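Local coordinates for protein cycloalternan-forming enzyme (Listeria monocytogenes serovar 1/2a, PDB 5F7U) that belongs to glycoside hydrolase family 31, joins a TIM barrel to several beta-rich domains and a carbohydrate-binding module, and binds glucose units at several places, at residues Tyr275-Gln278 with Ala279-Arg283; Tyr598-Gly601 with Asp602-Ser605; Asp14-Leu17 with Tyr18-Gln21. The protein carries 1 engineered substitution. One frame throughout, in Å; residues are numbered along the deposited sequence.

Overall arrangement
From the N terminus, the chain first meets contact 3, which reverses the loop between strands 6-8 and 25-26 of the N-terminal domain. Contact 1 follows in the mutarotase-like region, one turn of the short helix 278-281 with its C-terminal end. Contact 2 comes last, a side-chain bond within the loop after barrel strand 597-599. The three run in series, neither nesting nor crossing. Contact 1 is the middle member in space too: the backbone bond of Gln276 to Asp602 in contact 2 joins the mutarotase-like region to the barrel, and Arg283, packing on Tyr18 of contact 3, joins it to the N-terminal region. Contacts 2 and 3 do not touch, their nearest atoms being about 14 Å apart.

Contact 1: Tyr275-Gln278 with Ala279-Arg283. With GLC (alpha-D-glucopyranose), chain F.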
ATOM      1  N   TYR A 275      13.421   6.302 -11.999  1.00 15.99           N
ATOM      2  CA  TYR A 275      13.733   7.394 -11.066  1.00 16.69           C
ATOM      3  C   TYR A 275      12.822   8.603 -11.311  1.00 16.83           C
ATOM      4  O   TYR A 275      12.767   9.110 -12.436  1.00 16.82           O
ATOM      5  CB  TYR A 275      15.202   7.740 -11.284  1.00 17.00           C
ATOM      6  CG  TYR A 275      15.771   8.857 -10.445  1.00 17.94           C
ATOM      7  CD1 TYR A 275      16.072   8.659  -9.091  1.00 17.61           C
ATOM      8  CD2 TYR A 275      16.071  10.093 -11.024  1.00 18.62           C
ATOM      9  CE1 TYR A 275      16.623   9.693  -8.323  1.00 18.35           C
ATOM     10  CE2 TYR A 275      16.627  11.124 -10.275  1.00 19.10           C
ATOM     11  CZ  TYR A 275      16.907  10.911  -8.926  1.00 18.82           C
ATOM     12  OH  TYR A 275      17.451  11.949  -8.172  1.00 19.45           O
ATOM     13  N   GLN A 276      12.099   9.042 -10.268  1.00 16.92           N
ATOM     14  CA  GLN A 276      11.326  10.309 -10.266  1.00 17.45           C
ATOM     15  C   GLN A 276      10.053  10.410 -11.118  1.00 17.13           C
ATOM     16  O   GLN A 276       9.122  11.121 -10.733  1.00 17.05           O
ATOM     17  CB  GLN A 276      12.216  11.517 -10.612  1.00 19.32           C
ATOM     18  CG  GLN A 276      13.274  11.867  -9.574  1.00 22.34           C
ATOM     19  CD  GLN A 276      14.095  13.119  -9.954  1.00 24.42           C
ATOM     20  OE1 GLN A 276      14.993  13.529  -9.220  1.00 28.48           O
ATOM     21  NE2 GLN A 276      13.787  13.720 -11.080  1.00 25.36           N
ATOM     22  N   ASP A 277      10.009   9.764 -12.279  1.00 16.27           N
ATOM     23  CA  ASP A 277       8.855   9.967 -13.165  1.00 16.29           C
ATOM     24  C   ASP A 277       8.007   8.693 -13.335  1.00 15.69           C
ATOM     25  O   ASP A 277       7.533   8.365 -14.433  1.00 15.57           O
ATOM     26  CB  ASP A 277       9.277  10.577 -14.516  1.00 17.69           C
ATOM     27  CG  ASP A 277      10.176   9.662 -15.322  1.00 18.40           C
ATOM     28  OD1 ASP A 277      10.637   8.640 -14.768  1.00 19.09           O
ATOM     29  OD2 ASP A 277      10.415   9.949 -16.524  1.00 19.37           O
ATOM     30  N   GLN A 278       7.791   7.997 -12.230  1.00 14.31           N
ATOM     31  CA  GLN A 278       7.018   6.765 -12.259  1.00 13.87           C
ATOM     32  C   GLN A 278       5.592   7.002 -12.757  1.00 13.71           C
ATOM     33  O   GLN A 278       5.081   6.205 -13.539  1.00 13.74           O
ATOM     34  CB  GLN A 278       6.986   6.120 -10.846  1.00 13.35           C
ATOM     35  CG  GLN A 278       8.354   5.824 -10.218  1.00 13.83           C
ATOM     36  CD  GLN A 278       8.914   6.997  -9.397  1.00 13.86           C
ATOM     37  OE1 GLN A 278       8.405   8.115  -9.452  1.00 14.71           O
ATOM     38  NE2 GLN A 278       9.957   6.732  -8.603  1.00 13.50           N
ATOM     39  N   ALA A 279       4.955   8.090 -12.312  1.00 14.01           N
ATOM     40  CA  ALA A 279       3.553   8.355 -12.711  1.00 13.99           C
ATOM     41  C   ALA A 279       3.449   8.601 -14.224  1.00 14.80           C
ATOM     42  O   ALA A 279       2.573   8.060 -14.901  1.00 15.20           O
ATOM     43  CB  ALA A 279       3.000   9.559 -11.950  1.00 14.33           C
ATOM     44  N   GLN A 280       4.360   9.417 -14.744  1.00 15.53           N
ATOM     45  CA  GLN A 280       4.315   9.826 -16.144  1.00 16.56           C
ATOM     46  C   GLN A 280       4.605   8.664 -17.077  1.00 16.04           C
ATOM     47  O   GLN A 280       3.926   8.491 -18.086  1.00 16.80           O
ATOM     48  CB  GLN A 280       5.277  10.997 -16.396  1.00 18.19           C
ATOM     49  CG  GLN A 280       4.949  12.213 -15.522  1.00 20.38           C
ATOM     50  CD  GLN A 280       5.814  12.361 -14.251  1.00 20.81           C
ATOM     51  OE1 GLN A 280       5.896  11.472 -13.365  1.00 20.07           O
ATOM     52  NE2 GLN A 280       6.444  13.543 -14.138  1.00 21.99           N
ATOM     53  N   THR A 281       5.576   7.839 -16.697  1.00 15.44           N
ATOM     54  CA  THR A 281       5.961   6.667 -17.493  1.00 14.95           C
ATOM     55  C   THR A 281       5.095   5.435 -17.190  1.00 14.75           C
ATOM     56  O   THR A 281       5.177   4.443 -17.908  1.00 14.50           O
ATOM     57  CB  THR A 281       7.446   6.269 -17.252  1.00 15.01           C
ATOM     58  OG1 THR A 281       7.619   5.881 -15.886  1.00 14.43           O
ATOM     59  CG2 THR A 281       8.395   7.415 -17.566  1.00 15.60           C
ATOM     60  N   GLU A 282       4.289   5.501 -16.119  1.00 14.25           N
ATOM     61  CA  GLU A 282       3.410   4.391 -15.699  1.00 14.04           C
ATOM     62  C   GLU A 282       4.247   3.161 -15.366  1.00 13.61           C
ATOM     63  O   GLU A 282       3.879   2.023 -15.693  1.00 13.43           O
ATOM     64  CB  GLU A 282       2.322   4.102 -16.768  1.00 15.17           C
ATOM     65  CG  GLU A 282       1.670   5.387 -17.267  1.00 16.54           C
ATOM     66  CD  GLU A 282       0.435   5.182 -18.119  1.00 18.00           C
ATOM     67  OE1 GLU A 282       0.146   4.048 -18.556  1.00 18.67           O
ATOM     68  OE2 GLU A 282      -0.246   6.194 -18.375  1.00 19.23           O
ATOM     69  N   ARG A 283       5.391   3.398 -14.717  1.00 12.90           N
ATOM     70  CA  ARG A 283       6.287   2.301 -14.316  1.00 12.52           C
ATOM     71  C   ARG A 283       6.260   2.119 -12.798  1.00 12.23           C
ATOM     72  O   ARG A 283       5.711   2.964 -12.078  1.00 12.21           O
ATOM     73  CB  ARG A 283       7.700   2.536 -14.835  1.00 12.61           C
ATOM     74  CG  ARG A 283       7.730   2.547 -16.365  1.00 13.00           C
ATOM     75  CD  ARG A 283       9.088   2.929 -16.890  1.00 13.25           C
ATOM     76  NE  ARG A 283       9.012   3.110 -18.338  1.00 13.44           N
ATOM     77  CZ  ARG A 283      10.044   3.398 -19.115  1.00 14.19           C
ATOM     78  NH1 ARG A 283      11.273   3.552 -18.587  1.00 14.33           N
ATOM     79  NH2 ARG A 283       9.837   3.549 -20.434  1.00 14.66           N
TER
HETATM   80  C1  GLC F   1      19.934   6.116  -9.088  1.00 38.74           C
HETATM   81  C2  GLC F   1      19.556   4.672  -8.737  1.00 36.33           C
HETATM   82  C3  GLC F   1      18.615   4.612  -7.525  1.00 33.93           C
HETATM   83  C4  GLC F   1      19.253   5.287  -6.304  1.00 32.96           C
HETATM   84  C5  GLC F   1      19.637   6.726  -6.721  1.00 36.21           C
HETATM   85  C6  GLC F   1      20.377   7.499  -5.640  1.00 36.33           C
HETATM   86  O1  GLC F   1      18.807   6.802  -9.651  1.00 43.14           O
HETATM   87  O2  GLC F   1      18.921   4.069  -9.864  1.00 35.20           O
HETATM   88  O3  GLC F   1      18.272   3.253  -7.261  1.00 33.34           O
HETATM   89  O4  GLC F   1      18.334   5.360  -5.188  1.00 27.21           O
HETATM   90  O5  GLC F   1      20.421   6.824  -7.931  1.00 38.79           O
HETATM   91  O6  GLC F   1      19.407   8.421  -5.149  1.00 36.91           O
HETATM   92  O   HOH W   1       8.609  13.724 -11.906  1.00 33.81           O
HETATM   93  O   HOH W   2       5.809   9.549 -10.052  1.00 25.42           O
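Thr281 holds the carbonyl of Asp277 twice, and this grip is the tight part of the contact round the short helix 278-281. Thr281 N donates to Asp277 O at 3.0 Å, the usual i to i+4 bond of a helix. Thr281 OG1 adds a bond of 2.9 Å to Asp277 O, from above the carbonyl plane. A chi1 of 63°, which puts OG1 between the backbone N and the carbonyl carbon, folds the hydroxyl back onto the turn. Threonine's second branch is used as well: CG2 rests 3.4 Å from Asp277 OD2, the two side chains crossing at about a right angle. Beyond it, Glu282, with positive phi, ends the helix in a Schellman motif, and Arg283 N reaches Gln278 O at 3.1 Å.

The solvent side is looser. Exposed Gln280 bends at chi2 to lay OE1 3.3 Å from Asp277 CA, and one water joins its NE2 to Gln276 O. Buried Gln278 is held differently: NE2 bonds to Asp602 O and Tyr285 OH, while a second water links OE1 with Ala279 N. On the sugar-facing side, Tyr275 CD1 lies 3.4 Å from O1 of the chain F glucose, and Tyr275 OH bonds to Glu663. The chemistry thus implies a turn fixed by direct bonds at its core and, at the exposed Gln280, by a water.

Contact 2: Tyr598-Gly601 with Asp602-Ser605. With GLC (alpha-D-glucopyranose), chain B; GLC (alpha-D-glucopyranose), chain F.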
ATOM      1  N   TYR A 598       7.713  -1.816   2.556  1.00 11.59           N
ATOM      2  CA  TYR A 598       8.030  -1.336   1.181  1.00 11.53           C
ATOM      3  C   TYR A 598       7.853   0.155   1.137  1.00 11.98           C
ATOM      4  O   TYR A 598       6.808   0.647   1.591  1.00 12.19           O
ATOM      5  CB  TYR A 598       7.163  -2.054   0.107  1.00 11.25           C
ATOM      6  CG  TYR A 598       7.586  -3.492   0.040  1.00 11.25           C
ATOM      7  CD1 TYR A 598       7.116  -4.408   0.995  1.00 11.54           C
ATOM      8  CD2 TYR A 598       8.562  -3.921  -0.876  1.00 11.49           C
ATOM      9  CE1 TYR A 598       7.577  -5.725   1.016  1.00 11.73           C
ATOM     10  CE2 TYR A 598       9.022  -5.239  -0.854  1.00 11.68           C
ATOM     11  CZ  TYR A 598       8.530  -6.128   0.087  1.00 11.86           C
ATOM     12  OH  TYR A 598       8.971  -7.442   0.097  1.00 11.94           O
ATOM     13  N   TRP A 599       8.868   0.877   0.635  1.00 11.94           N
ATOM     14  CA  TRP A 599       8.700   2.336   0.419  1.00 12.07           C
ATOM     15  C   TRP A 599       8.579   2.668  -1.055  1.00 12.10           C
ATOM     16  O   TRP A 599       9.027   1.897  -1.896  1.00 11.93           O
ATOM     17  CB  TRP A 599       9.786   3.168   1.126  1.00 12.40           C
ATOM     18  CG  TRP A 599      10.987   3.522   0.296  1.00 12.68           C
ATOM     19  CD1 TRP A 599      11.217   4.711  -0.318  1.00 12.58           C
ATOM     20  CD2 TRP A 599      12.129   2.688   0.007  1.00 12.88           C
ATOM     21  NE1 TRP A 599      12.438   4.685  -0.962  1.00 13.18           N
ATOM     22  CE2 TRP A 599      13.014   3.460  -0.790  1.00 13.21           C
ATOM     23  CE3 TRP A 599      12.499   1.382   0.363  1.00 12.93           C
ATOM     24  CZ2 TRP A 599      14.245   2.962  -1.267  1.00 13.30           C
ATOM     25  CZ3 TRP A 599      13.734   0.884  -0.084  1.00 13.06           C
ATOM     26  CH2 TRP A 599      14.585   1.677  -0.922  1.00 13.36           C
ATOM     27  N   SER A 600       7.938   3.803  -1.355  1.00 12.12           N
ATOM     28  CA  SER A 600       7.550   4.161  -2.726  1.00 12.40           C
ATOM     29  C   SER A 600       8.689   4.660  -3.626  1.00 12.64           C
ATOM     30  O   SER A 600       8.455   5.075  -4.762  1.00 13.03           O
ATOM     31  CB  SER A 600       6.393   5.161  -2.668  1.00 12.52           C
ATOM     32  OG  SER A 600       6.864   6.411  -2.181  1.00 12.95           O
ATOM     33  N   GLY A 601       9.929   4.593  -3.145  1.00 12.87           N
ATOM     34  CA  GLY A 601      11.070   4.881  -4.009  1.00 13.09           C
ATOM     35  C   GLY A 601      11.404   6.350  -4.181  1.00 13.44           C
ATOM     36  O   GLY A 601      11.176   7.160  -3.284  1.00 13.52           O
ATOM     37  N   ASP A 602      11.949   6.693  -5.350  1.00 13.74           N
ATOM     38  CA  ASP A 602      12.716   7.934  -5.503  1.00 14.28           C
ATOM     39  C   ASP A 602      11.835   8.978  -6.146  1.00 14.88           C
ATOM     40  O   ASP A 602      11.535   8.876  -7.342  1.00 14.97           O
ATOM     41  CB  ASP A 602      13.938   7.695  -6.402  1.00 14.50           C
ATOM     42  CG  ASP A 602      14.932   6.686  -5.812  1.00 15.05           C
ATOM     43  OD1 ASP A 602      14.945   6.463  -4.592  1.00 14.89           O
ATOM     44  OD2 ASP A 602      15.714   6.097  -6.593  1.00 15.64           O
ATOM     45  N   GLN A 603      11.431   9.966  -5.351  1.00 15.22           N
ATOM     46  CA  GLN A 603      10.493  11.003  -5.796  1.00 16.28           C
ATOM     47  C   GLN A 603      10.977  12.405  -5.428  1.00 17.29           C
ATOM     48  O   GLN A 603      11.805  12.594  -4.535  1.00 18.87           O
ATOM     49  CB  GLN A 603       9.080  10.743  -5.244  1.00 16.69           C
ATOM     50  CG  GLN A 603       8.555   9.348  -5.587  1.00 17.44           C
ATOM     51  CD  GLN A 603       7.146   9.128  -5.095  1.00 18.01           C
ATOM     52  OE1 GLN A 603       6.949   8.526  -4.041  1.00 18.82           O
ATOM     53  NE2 GLN A 603       6.162   9.682  -5.810  1.00 18.14           N
ATOM     54  N   THR A 604      10.452  13.403  -6.114  1.00 17.70           N
ATOM     55  CA  THR A 604      10.868  14.790  -5.849  1.00 17.19           C
ATOM     56  C   THR A 604      10.000  15.472  -4.795  1.00 15.99           C
ATOM     57  O   THR A 604       8.877  15.043  -4.504  1.00 15.55           O
ATOM     58  CB  THR A 604      10.859  15.655  -7.115  1.00 18.20           C
ATOM     59  OG1 THR A 604       9.574  15.556  -7.729  1.00 19.39           O
ATOM     60  CG2 THR A 604      11.920  15.212  -8.111  1.00 19.35           C
ATOM     61  N   SER A 605      10.528  16.551  -4.233  1.00 14.91           N
ATOM     62  CA  SER A 605       9.820  17.320  -3.196  1.00 14.33           C
ATOM     63  C   SER A 605       8.809  18.274  -3.822  1.00 14.27           C
ATOM     64  O   SER A 605       8.970  19.509  -3.791  1.00 14.32           O
ATOM     65  CB  SER A 605      10.823  18.056  -2.301  1.00 14.21           C
ATOM     66  OG  SER A 605      11.569  17.094  -1.559  1.00 13.81           O
TER
HETATM   67  C1  GLC B   2      18.463   4.333  -4.174  1.00 24.23           C
HETATM   68  C2  GLC B   2      17.321   4.465  -3.143  1.00 22.22           C
HETATM   69  C3  GLC B   2      17.456   5.713  -2.248  1.00 21.59           C
HETATM   70  C4  GLC B   2      18.854   5.764  -1.610  1.00 21.87           C
HETATM   71  C5  GLC B   2      19.954   5.461  -2.638  1.00 23.14           C
HETATM   72  C6  GLC B   2      21.340   5.340  -2.026  1.00 23.44           C
HETATM   73  O2  GLC B   2      16.050   4.336  -3.788  1.00 22.18           O
HETATM   74  O3  GLC B   2      16.470   5.717  -1.200  1.00 19.32           O
HETATM   75  O4  GLC B   2      19.084   7.062  -1.032  1.00 19.95           O
HETATM   76  O5  GLC B   2      19.699   4.284  -3.432  1.00 23.37           O
HETATM   77  O6  GLC B   2      22.257   5.248  -3.134  1.00 24.60           O
HETATM   78  C1  GLC F   1      19.934   6.116  -9.088  1.00 38.74           C
HETATM   79  C2  GLC F   1      19.556   4.672  -8.737  1.00 36.33           C
HETATM   80  C3  GLC F   1      18.615   4.612  -7.525  1.00 33.93           C
HETATM   81  C4  GLC F   1      19.253   5.287  -6.304  1.00 32.96           C
HETATM   82  C5  GLC F   1      19.637   6.726  -6.721  1.00 36.21           C
HETATM   83  C6  GLC F   1      20.377   7.499  -5.640  1.00 36.33           C
HETATM   84  O1  GLC F   1      18.807   6.802  -9.651  1.00 43.14           O
HETATM   85  O2  GLC F   1      18.921   4.069  -9.864  1.00 35.20           O
HETATM   86  O3  GLC F   1      18.272   3.253  -7.261  1.00 33.34           O
HETATM   87  O4  GLC F   1      18.334   5.360  -5.188  1.00 27.21           O
HETATM   88  O5  GLC F   1      20.421   6.824  -7.931  1.00 38.79           O
HETATM   89  O6  GLC F   1      19.407   8.421  -5.149  1.00 36.91           O
HETATM   90  O   HOH W   3      14.211   6.787  -1.936  1.00 14.28           O
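Ser600 and Gln603 meet in a buried side-chain hydrogen bond across the loop that leaves strand 597-599, the sixth of the eight parallel strands in the TIM barrel, on the way to helix 607-622. Ser600 OG donates to Gln603 OE1 at 2.8 Å. The donor is tilted 19° from the amide's carbonyl plane. The short serine keeps OG near the chain, between the backbone N and the carbonyl carbon (chi1 70°), while the extended Gln603 chain carries OE1 to it; Gln603 OE1 also bonds to Ser613 of the helix. Gly601 suits the place between them, because at these backbone angles a beta carbon would be jammed against the preceding carbonyl oxygen, which calls for glycine.

This loop presents Trp599 and Asp602 to the sugars. The indole meets the glucose of chain B with its edge, Trp599 CZ2 lying 3.4 Å from O2. That O2 donates to Asp602 OD1 at 2.5 Å. A water accepts from Trp599 NE1 at 2.9 Å and also reaches Asp602 OD1 and O3 of the same glucose. Asp602 OD2 comes 3.1 Å from O4 of the glucose of chain F. The chemistry therefore implies a carboxylate at the link between two joined glucose units, OD1 accepting from O2 and OD2 lying near the bridging O4.

Contact 3: Asp14-Leu17 with Tyr18-Gln21; sequences DDDL and YTVQ
Asp16 points its carboxylate into the turn, where OD2 meets two successive amides from different directions. Tyr18 N donates to Asp16 OD2 at 2.9 Å from above the carboxylate plane, whereas Thr19 N, at 3.0 Å, uses the anti lone pair of Asp16 OD2. The carboxylate gets there because chi1 is -168°, which turns CG away from the backbone N and brings OD2 within reach of the amides of Tyr18 and Thr19, a reach that suits the short aspartate side chain well. Its other oxygen, OD1, bonds to Trp543 NE1, which helps to fix the rotation of the carboxylate.

Leu17 and Tyr18 are set quite differently. Leu17 CB sits almost squarely over the centre of the phenol, 4.3 Å from the centroid of the Tyr18 ring and only 6° off its normal, a CH-pi contact. Leu17 CD2 extends the apolar cover outward, 4.0 Å from Tyr18 CE1. Tyr18 also meets Tyr272 edge-to-face and Arg283 by a cation-pi contact, so an aromatic residue serves several neighbours here.

At the mouth of the turn the carboxylate of Asp14 and the amide of Gln21 stand with their planes 37° apart, bridged by a water that donates to Asp14 OD2 at 2.7 Å and, more distantly, to Gln21 OE1. The bond from Tyr18 N to the side chain two residues earlier defines an Asx turn at the apex of a loop whose two halves run nearly opposite ways, between strands 6-8 and 25-26 of the E-set-like N-terminal domain.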
ATOM      1  N   ASP A  14      18.762  -7.011 -24.285  1.00 16.41           N
ATOM      2  CA  ASP A  14      18.607  -7.255 -22.858  1.00 17.45           C
ATOM      3  C   ASP A  14      17.184  -7.694 -22.497  1.00 17.30           C
ATOM      4  O   ASP A  14      16.858  -7.820 -21.312  1.00 17.64           O
ATOM      5  CB  ASP A  14      19.000  -6.002 -22.065  1.00 18.78           C
ATOM      6  CG  ASP A  14      20.472  -5.685 -22.179  1.00 19.65           C
ATOM      7  OD1 ASP A  14      21.301  -6.617 -22.112  1.00 20.72           O
ATOM      8  OD2 ASP A  14      20.819  -4.497 -22.332  1.00 20.61           O
ATOM      9  N   ASP A  15      16.352  -7.915 -23.517  1.00 16.54           N
ATOM     10  CA  ASP A  15      14.929  -8.251 -23.338  1.00 17.11           C
ATOM     11  C   ASP A  15      14.163  -7.170 -22.541  1.00 17.13           C
ATOM     12  O   ASP A  15      13.198  -7.463 -21.831  1.00 17.09           O
ATOM     13  CB  ASP A  15      14.796  -9.624 -22.646  1.00 18.94           C
ATOM     14  CG  ASP A  15      13.442 -10.275 -22.879  1.00 20.02           C
ATOM     15  OD1 ASP A  15      12.924 -10.213 -23.998  1.00 20.62           O
ATOM     16  OD2 ASP A  15      12.914 -10.831 -21.903  1.00 22.90           O
ATOM     17  N   ASP A  16      14.593  -5.922 -22.669  1.00 16.52           N
ATOM     18  CA  ASP A  16      13.952  -4.838 -21.925  1.00 17.29           C
ATOM     19  C   ASP A  16      12.544  -4.624 -22.490  1.00 16.55           C
ATOM     20  O   ASP A  16      12.354  -4.679 -23.718  1.00 15.70           O
ATOM     21  CB  ASP A  16      14.800  -3.568 -22.020  1.00 18.33           C
ATOM     22  CG  ASP A  16      14.346  -2.507 -21.045  1.00 20.92           C
ATOM     23  OD1 ASP A  16      14.767  -2.502 -19.872  1.00 22.92           O
ATOM     24  OD2 ASP A  16      13.540  -1.669 -21.451  1.00 22.11           O
ATOM     25  N   LEU A  17      11.561  -4.416 -21.612  1.00 16.86           N
ATOM     26  CA  LEU A  17      10.185  -4.177 -22.081  1.00 16.91           C
ATOM     27  C   LEU A  17      10.063  -2.850 -22.833  1.00 16.83           C
ATOM     28  O   LEU A  17       9.252  -2.733 -23.746  1.00 17.19           O
ATOM     29  CB  LEU A  17       9.176  -4.167 -20.920  1.00 18.00           C
ATOM     30  CG  LEU A  17       7.675  -4.118 -21.252  1.00 18.66           C
ATOM     31  CD1 LEU A  17       7.257  -5.325 -22.094  1.00 18.51           C
ATOM     32  CD2 LEU A  17       6.849  -4.016 -19.984  1.00 19.81           C
ATOM     33  N   TYR A  18      10.836  -1.857 -22.412  1.00 16.79           N
ATOM     34  CA  TYR A  18      10.572  -0.470 -22.805  1.00 17.20           C
ATOM     35  C   TYR A  18      11.472   0.006 -23.926  1.00 17.32           C
ATOM     36  O   TYR A  18      11.115   0.956 -24.647  1.00 18.25           O
ATOM     37  CB  TYR A  18      10.704   0.447 -21.590  1.00 17.52           C
ATOM     38  CG  TYR A  18       9.719   0.114 -20.477  1.00 17.76           C
ATOM     39  CD1 TYR A  18       8.331   0.186 -20.688  1.00 18.11           C
ATOM     40  CD2 TYR A  18      10.177  -0.261 -19.202  1.00 17.96           C
ATOM     41  CE1 TYR A  18       7.430  -0.120 -19.671  1.00 18.62           C
ATOM     42  CE2 TYR A  18       9.288  -0.550 -18.178  1.00 18.64           C
ATOM     43  CZ  TYR A  18       7.921  -0.496 -18.422  1.00 19.08           C
ATOM     44  OH  TYR A  18       7.046  -0.791 -17.428  1.00 19.89           O
ATOM     45  N   THR A  19      12.630  -0.630 -24.070  1.00 16.85           N
ATOM     46  CA  THR A  19      13.634  -0.188 -25.056  1.00 17.01           C
ATOM     47  C   THR A  19      14.213  -1.373 -25.819  1.00 16.27           C
ATOM     48  O   THR A  19      14.028  -2.530 -25.427  1.00 15.78           O
ATOM     49  CB  THR A  19      14.821   0.589 -24.433  1.00 17.87           C
ATOM     50  OG1 THR A  19      15.602  -0.268 -23.590  1.00 18.41           O
ATOM     51  CG2 THR A  19      14.370   1.801 -23.621  1.00 19.24           C
ATOM     52  N   VAL A  20      14.916  -1.082 -26.911  1.00 16.08           N
ATOM     53  CA  VAL A  20      15.651  -2.138 -27.610  1.00 15.79           C
ATOM     54  C   VAL A  20      17.112  -1.754 -27.670  1.00 15.71           C
ATOM     55  O   VAL A  20      17.443  -0.558 -27.704  1.00 16.11           O
ATOM     56  CB  VAL A  20      15.115  -2.424 -29.048  1.00 15.83           C
ATOM     57  CG1 VAL A  20      13.642  -2.856 -29.008  1.00 16.36           C
ATOM     58  CG2 VAL A  20      15.330  -1.220 -29.981  1.00 15.89           C
ATOM     59  N   GLN A  21      17.980  -2.768 -27.660  1.00 15.22           N
ATOM     60  CA  GLN A  21      19.366  -2.613 -28.089  1.00 15.29           C
ATOM     61  C   GLN A  21      19.385  -2.471 -29.617  1.00 14.59           C
ATOM     62  O   GLN A  21      18.426  -2.871 -30.275  1.00 14.18           O
ATOM     63  CB  GLN A  21      20.201  -3.808 -27.611  1.00 15.93           C
ATOM     64  CG  GLN A  21      20.277  -3.876 -26.079  1.00 17.22           C
ATOM     65  CD  GLN A  21      20.924  -2.642 -25.475  1.00 18.69           C
ATOM     66  OE1 GLN A  21      20.249  -1.789 -24.882  1.00 20.07           O
ATOM     67  NE2 GLN A  21      22.233  -2.518 -25.658  1.00 18.80           N
TER
HETATM   68  O   HOH W   4      19.145  -2.384 -21.849  1.00 31.64           O